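Local coordinates for protein galactonate dehydratase (Zobellia galactanivorans, PDB 5OLC) that belongs to the enolase superfamily, pairing a mandelate racemase-like N-terminal domain with an enolase-type C-terminal barrel, at residues Lys240-Arg243 against Gln244-Ile248; Met375-Leu378 against Glu379-Asp383. One frame throughout, in Å; residues are numbered along the deposited sequence.

How the interactions relate
The two interactions share no element: their centres lie about 46 Å apart, on opposite sides of the chain's centre. Interaction 1 is the end of helix 236-245 of the barrel and is partly buried, with Leu242 and Thr246 turned into the protein and arginines whose ionic partners lie outside the two segments, in the same chain and in another subunit. Interaction 2 takes in the whole short helix 375-381 and the residues just after it, a surface contact that no other chain touches. Charged and polar side chains bulk larger in the first, alongside Leu242, whereas the second rests mainly on Leu378 and Leu382, packed against strand 11-22, with one tyrosine hydrogen bond.

Interaction 1 (Lys240-Arg243 against Gln244-Ile248); sequences KRLR and QNTTI
With CG anti to its carbonyl carbon (chi1 -73°) Gln244 reaches back over the preceding turn, while Lys240, extended beyond CG, runs out so that the two chains cross obliquely, CE of Lys240 4.1 Å from NE2 of Gln244. This is the C-terminal end of helix 236-245, the helix of a beta-alpha-beta unit between strands 224-228 and 250-252 of the barrel. Two i to i+4 bonds continue the helix, Gln244 N to Lys240 O at 3.2 Å and Asn245 N to Arg241 O at 3.0 Å. Asn245 N also makes a weak bond to Leu242 O at the end of the helix; Thr246 is the first residue to leave helical backbone angles. A polar amide suits exposed Gln244. The long arginine chains suit reaching carboxylates: Arg241 meets Asp269 of a neighbouring subunit and makes a cation-pi contact with Tyr209, while Arg243 forms salt bridges with Asp269 and Asp272 of its own chain. Apolar Leu242 suits the inner side, packing on helix 209-219 and Ile250. Thr246 serves both needs where the chain turns away, its hydroxyl bonded to Glu220 and its methyl CG2 lying 4.3 Å from Leu242 CG.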
ATOM      1  N   LYS A 240       2.992  -3.017 -16.861  1.00 64.67           N
ATOM      2  CA  LYS A 240       3.914  -3.015 -15.719  1.00 65.01           C
ATOM      3  C   LYS A 240       4.726  -4.307 -15.616  1.00 69.30           C
ATOM      4  O   LYS A 240       5.946  -4.230 -15.463  1.00 68.72           O
ATOM      5  CB  LYS A 240       3.183  -2.726 -14.391  1.00 67.91           C
ATOM      6  CG  LYS A 240       4.147  -2.345 -13.264  1.00 84.37           C
ATOM      7  CD  LYS A 240       3.454  -2.015 -11.961  1.00 96.09           C
ATOM      8  CE  LYS A 240       4.448  -1.464 -10.965  1.00110.38           C
ATOM      9  NZ  LYS A 240       3.790  -0.614  -9.936  1.00117.66           N
ATOM     10  N   ARG A 241       4.045  -5.484 -15.702  1.00 66.11           N
ATOM     11  CA  ARG A 241       4.665  -6.819 -15.642  1.00 65.50           C
ATOM     12  C   ARG A 241       5.641  -7.013 -16.815  1.00 68.97           C
ATOM     13  O   ARG A 241       6.758  -7.487 -16.616  1.00 67.78           O
ATOM     14  CB  ARG A 241       3.592  -7.925 -15.690  1.00 65.27           C
ATOM     15  CG  ARG A 241       2.934  -8.341 -14.364  1.00 72.14           C
ATOM     16  CD  ARG A 241       2.169  -9.677 -14.476  1.00 71.64           C
ATOM     17  NE  ARG A 241       1.278  -9.739 -15.647  1.00 71.38           N
ATOM     18  CZ  ARG A 241      -0.040  -9.554 -15.624  1.00 73.46           C
ATOM     19  NH1 ARG A 241      -0.666  -9.319 -14.475  1.00 55.73           N
ATOM     20  NH2 ARG A 241      -0.745  -9.615 -16.748  1.00 49.76           N
ATOM     21  N   LEU A 242       5.212  -6.636 -18.032  1.00 66.83           N
ATOM     22  CA  LEU A 242       6.003  -6.757 -19.257  1.00 67.20           C
ATOM     23  C   LEU A 242       7.292  -5.960 -19.148  1.00 73.55           C
ATOM     24  O   LEU A 242       8.356  -6.463 -19.516  1.00 73.57           O
ATOM     25  CB  LEU A 242       5.181  -6.314 -20.472  1.00 66.96           C
ATOM     26  CG  LEU A 242       5.778  -6.591 -21.838  1.00 71.19           C
ATOM     27  CD1 LEU A 242       6.020  -8.052 -22.057  1.00 71.07           C
ATOM     28  CD2 LEU A 242       4.874  -6.129 -22.891  1.00 72.88           C
ATOM     29  N   ARG A 243       7.194  -4.743 -18.586  1.00 70.64           N
ATOM     30  CA  ARG A 243       8.309  -3.832 -18.332  1.00 70.35           C
ATOM     31  C   ARG A 243       9.323  -4.500 -17.382  1.00 74.74           C
ATOM     32  O   ARG A 243      10.533  -4.373 -17.582  1.00 75.05           O
ATOM     33  CB  ARG A 243       7.757  -2.549 -17.696  1.00 69.18           C
ATOM     34  CG  ARG A 243       8.428  -1.275 -18.156  1.00 69.29           C
ATOM     35  CD  ARG A 243       7.935  -0.127 -17.322  1.00 62.72           C
ATOM     36  NE  ARG A 243       8.863   1.000 -17.355  1.00 63.22           N
ATOM     37  CZ  ARG A 243       8.757   2.058 -16.563  1.00 71.90           C
ATOM     38  NH1 ARG A 243       7.788   2.124 -15.661  1.00 49.00           N
ATOM     39  NH2 ARG A 243       9.628   3.058 -16.659  1.00 59.54           N
ATOM     40  N   GLN A 244       8.813  -5.241 -16.371  1.00 71.02           N
ATOM     41  CA  GLN A 244       9.601  -5.957 -15.361  1.00 70.12           C
ATOM     42  C   GLN A 244      10.286  -7.196 -15.933  1.00 74.33           C
ATOM     43  O   GLN A 244      11.366  -7.549 -15.469  1.00 74.85           O
ATOM     44  CB  GLN A 244       8.719  -6.355 -14.156  1.00 70.87           C
ATOM     45  CG  GLN A 244       8.329  -5.176 -13.259  1.00 83.14           C
ATOM     46  CD  GLN A 244       7.248  -5.448 -12.226  1.00 98.15           C
ATOM     47  OE1 GLN A 244       6.531  -6.457 -12.263  1.00 91.59           O
ATOM     48  NE2 GLN A 244       7.090  -4.519 -11.290  1.00 89.59           N
ATOM     49  N   ASN A 245       9.669  -7.851 -16.934  1.00 70.34           N
ATOM     50  CA  ASN A 245      10.163  -9.098 -17.519  1.00 69.89           C
ATOM     51  C   ASN A 245      10.928  -8.957 -18.863  1.00 74.09           C
ATOM     52  O   ASN A 245      11.459  -9.960 -19.356  1.00 73.15           O
ATOM     53  CB  ASN A 245       9.010 -10.092 -17.645  1.00 67.49           C
ATOM     54  CG  ASN A 245       8.713 -10.850 -16.363  1.00 80.90           C
ATOM     55  OD1 ASN A 245       8.614 -12.079 -16.371  1.00 81.85           O
ATOM     56  ND2 ASN A 245       8.437 -10.155 -15.255  1.00 62.22           N
ATOM     57  N   THR A 246      11.038  -7.726 -19.429  1.00 70.56           N
ATOM     58  CA  THR A 246      11.810  -7.512 -20.657  1.00 69.56           C
ATOM     59  C   THR A 246      12.734  -6.280 -20.562  1.00 72.29           C
ATOM     60  O   THR A 246      12.471  -5.341 -19.800  1.00 71.10           O
ATOM     61  CB  THR A 246      10.926  -7.505 -21.918  1.00 76.74           C
ATOM     62  OG1 THR A 246      11.771  -7.664 -23.061  1.00 73.83           O
ATOM     63  CG2 THR A 246      10.081  -6.239 -22.066  1.00 76.03           C
ATOM     64  N   THR A 247      13.828  -6.310 -21.340  1.00 69.02           N
ATOM     65  CA  THR A 247      14.810  -5.224 -21.409  1.00 68.82           C
ATOM     66  C   THR A 247      14.350  -4.134 -22.382  1.00 72.68           C
ATOM     67  O   THR A 247      14.717  -2.972 -22.200  1.00 72.86           O
ATOM     68  CB  THR A 247      16.218  -5.748 -21.737  1.00 77.91           C
ATOM     69  OG1 THR A 247      16.249  -6.289 -23.059  1.00 78.52           O
ATOM     70  CG2 THR A 247      16.710  -6.779 -20.735  1.00 78.50           C
ATOM     71  N   ILE A 248      13.547  -4.512 -23.412  1.00 68.35           N
ATOM     72  CA  ILE A 248      13.003  -3.611 -24.443  1.00 67.30           C
ATOM     73  C   ILE A 248      12.057  -2.570 -23.804  1.00 67.74           C
ATOM     74  O   ILE A 248      11.068  -2.969 -23.178  1.00 68.32           O
ATOM     75  CB  ILE A 248      12.296  -4.392 -25.593  1.00 70.40           C
ATOM     76  CG1 ILE A 248      13.180  -5.528 -26.157  1.00 71.05           C
ATOM     77  CG2 ILE A 248      11.824  -3.430 -26.696  1.00 70.85           C
ATOM     78  CD1 ILE A 248      12.441  -6.567 -27.012  1.00 77.47           C
TER

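Interaction 2 (Met375-Leu378 against Glu379-Asp383); sequences MDKL and EHYLD
From Met375 to Tyr381 the backbone makes a short alpha-helix, and four i to i+4 bonds join Met375-Leu378 to the residues that follow, from Glu379 N on Met375 O (3.2 Å, 161° at the hydrogen) to a weak last one, Leu382 N on Leu378 O. This last helix of the model follows strand 371-373 and packs on helix 344-349 and on strand 11-22, part of the three-stranded antiparallel sheet in the N-terminal region of this enolase-superfamily protein. Leu378 and Leu382 stand side by side and point the same way, CD1 of Leu378 3.7 Å from CD2 of Leu382; both branched chains suit the side that meets strand 11-22, where each touches Ile19. On another side Tyr381, its CG anti to the carbonyl carbon (chi1 -76°), turns its ring edge to the carbonyl of Lys377, whose O lies near the ring plane. The phenol is long enough to carry OH to Glu348 of helix 344-349, a hydrogen bond that would help fix the ring's direction. ND1 of His380 lies 3.6 Å above one face of that ring, offset toward the rim. Glu379 and Asp376 suit the exposed sides of the helix by their charge. Lys377 O also accepts the backbone bond from Tyr381 N, at 3.2 Å.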
ATOM      1  N   MET A 375      -7.067  24.171 -51.564  1.00 70.39           N
ATOM      2  CA  MET A 375      -8.534  24.175 -51.584  1.00 69.96           C
ATOM      3  C   MET A 375      -9.166  23.454 -52.795  1.00 72.31           C
ATOM      4  O   MET A 375     -10.349  23.095 -52.735  1.00 69.32           O
ATOM      5  CB  MET A 375      -9.076  25.601 -51.426  1.00 72.35           C
ATOM      6  CG  MET A 375      -8.666  26.256 -50.110  1.00 75.99           C
ATOM      7  SD  MET A 375      -9.109  25.328 -48.622  1.00 80.50           S
ATOM      8  CE  MET A 375     -10.618  26.179 -48.130  1.00 77.24           C
ATOM      9  N   ASP A 376      -8.365  23.195 -53.856  1.00 70.16           N
ATOM     10  CA  ASP A 376      -8.801  22.457 -55.040  1.00 70.43           C
ATOM     11  C   ASP A 376      -8.720  20.962 -54.753  1.00 73.54           C
ATOM     12  O   ASP A 376      -9.667  20.229 -55.059  1.00 73.25           O
ATOM     13  CB  ASP A 376      -7.972  22.843 -56.276  1.00 73.03           C
ATOM     14  CG  ASP A 376      -8.129  24.290 -56.724  1.00 87.27           C
ATOM     15  OD1 ASP A 376      -9.243  24.854 -56.559  1.00 88.46           O
ATOM     16  OD2 ASP A 376      -7.159  24.841 -57.283  1.00 94.58           O
ATOM     17  N   LYS A 377      -7.617  20.517 -54.105  1.00 69.86           N
ATOM     18  CA  LYS A 377      -7.423  19.112 -53.696  1.00 69.26           C
ATOM     19  C   LYS A 377      -8.316  18.761 -52.498  1.00 72.13           C
ATOM     20  O   LYS A 377      -8.629  17.593 -52.285  1.00 71.21           O
ATOM     21  CB  LYS A 377      -5.952  18.804 -53.422  1.00 71.46           C
ATOM     22  CG  LYS A 377      -5.074  19.070 -54.630  1.00 86.51           C
ATOM     23  CD  LYS A 377      -4.439  17.803 -55.162  1.00 99.93           C
ATOM     24  CE  LYS A 377      -3.190  18.087 -55.971  1.00111.71           C
ATOM     25  NZ  LYS A 377      -2.096  18.686 -55.150  1.00118.83           N
ATOM     26  N   LEU A 378      -8.764  19.793 -51.755  1.00 68.78           N
ATOM     27  CA  LEU A 378      -9.704  19.700 -50.638  1.00 68.71           C
ATOM     28  C   LEU A 378     -11.072  19.394 -51.235  1.00 75.85           C
ATOM     29  O   LEU A 378     -11.663  18.382 -50.857  1.00 76.92           O
ATOM     30  CB  LEU A 378      -9.725  21.024 -49.830  1.00 68.39           C
ATOM     31  CG  LEU A 378     -10.451  21.134 -48.465  1.00 72.16           C
ATOM     32  CD1 LEU A 378     -11.935  21.398 -48.606  1.00 71.94           C
ATOM     33  CD2 LEU A 378     -10.140  20.004 -47.534  1.00 73.58           C
ATOM     34  N   GLU A 379     -11.558  20.227 -52.204  1.00 73.79           N
ATOM     35  CA  GLU A 379     -12.854  20.029 -52.896  1.00 73.64           C
ATOM     36  C   GLU A 379     -12.924  18.698 -53.634  1.00 74.91           C
ATOM     37  O   GLU A 379     -13.986  18.077 -53.674  1.00 74.01           O
ATOM     38  CB  GLU A 379     -13.172  21.181 -53.863  1.00 75.35           C
ATOM     39  CG  GLU A 379     -13.743  22.421 -53.183  1.00 90.31           C
ATOM     40  CD  GLU A 379     -15.143  22.320 -52.608  1.00117.89           C
ATOM     41  OE1 GLU A 379     -15.371  22.877 -51.507  1.00108.60           O
ATOM     42  OE2 GLU A 379     -16.016  21.707 -53.269  1.00114.65           O
ATOM     43  N   HIS A 380     -11.778  18.254 -54.192  1.00 69.84           N
ATOM     44  CA  HIS A 380     -11.679  16.996 -54.915  1.00 68.99           C
ATOM     45  C   HIS A 380     -11.822  15.778 -54.030  1.00 71.10           C
ATOM     46  O   HIS A 380     -12.564  14.869 -54.389  1.00 72.25           O
ATOM     47  CB  HIS A 380     -10.383  16.906 -55.740  1.00 69.99           C
ATOM     48  CG  HIS A 380     -10.250  15.597 -56.458  1.00 73.65           C
ATOM     49  ND1 HIS A 380      -9.304  14.664 -56.081  1.00 75.54           N
ATOM     50  CD2 HIS A 380     -11.017  15.068 -57.441  1.00 75.60           C
ATOM     51  CE1 HIS A 380      -9.485  13.626 -56.880  1.00 75.04           C
ATOM     52  NE2 HIS A 380     -10.511  13.818 -57.707  1.00 75.48           N
ATOM     53  N   TYR A 381     -11.104  15.737 -52.898  1.00 65.21           N
ATOM     54  CA  TYR A 381     -11.086  14.593 -51.993  1.00 64.00           C
ATOM     55  C   TYR A 381     -12.213  14.532 -50.959  1.00 69.99           C
ATOM     56  O   TYR A 381     -12.343  13.508 -50.293  1.00 69.30           O
ATOM     57  CB  TYR A 381      -9.739  14.521 -51.299  1.00 64.18           C
ATOM     58  CG  TYR A 381      -8.629  13.982 -52.168  1.00 64.08           C
ATOM     59  CD1 TYR A 381      -8.452  12.612 -52.331  1.00 66.08           C
ATOM     60  CD2 TYR A 381      -7.692  14.833 -52.745  1.00 63.91           C
ATOM     61  CE1 TYR A 381      -7.390  12.104 -53.078  1.00 67.10           C
ATOM     62  CE2 TYR A 381      -6.632  14.338 -53.503  1.00 64.52           C
ATOM     63  CZ  TYR A 381      -6.484  12.970 -53.667  1.00 70.44           C
ATOM     64  OH  TYR A 381      -5.468  12.447 -54.428  1.00 69.00           O
ATOM     65  N   LEU A 382     -13.043  15.589 -50.841  1.00 69.99           N
ATOM     66  CA  LEU A 382     -14.195  15.676 -49.925  1.00 71.60           C
ATOM     67  C   LEU A 382     -15.169  14.456 -50.005  1.00 80.63           C
ATOM     68  O   LEU A 382     -15.204  13.738 -51.011  1.00 81.80           O
ATOM     69  CB  LEU A 382     -14.964  16.996 -50.175  1.00 71.60           C
ATOM     70  CG  LEU A 382     -15.190  17.973 -48.993  1.00 76.63           C
ATOM     71  CD1 LEU A 382     -16.373  17.558 -48.075  1.00 76.81           C
ATOM     72  CD2 LEU A 382     -13.908  18.244 -48.222  1.00 79.67           C
ATOM     73  N   ASP A 383     -15.951  14.234 -48.936  1.00 78.85           N
ATOM     74  CA  ASP A 383     -16.899  13.126 -48.812  1.00 79.37           C
ATOM     75  C   ASP A 383     -18.361  13.623 -48.823  1.00 83.90           C
ATOM     76  O   ASP A 383     -18.640  14.766 -48.418  1.00 82.59           O
ATOM     77  CB  ASP A 383     -16.568  12.321 -47.533  1.00 81.52           C
ATOM     78  CG  ASP A 383     -17.346  11.037 -47.293  1.00 91.39           C
ATOM     79  OD1 ASP A 383     -18.480  11.121 -46.767  1.00 91.07           O
ATOM     80  OD2 ASP A 383     -16.775   9.946 -47.523  1.00 98.26           O
TER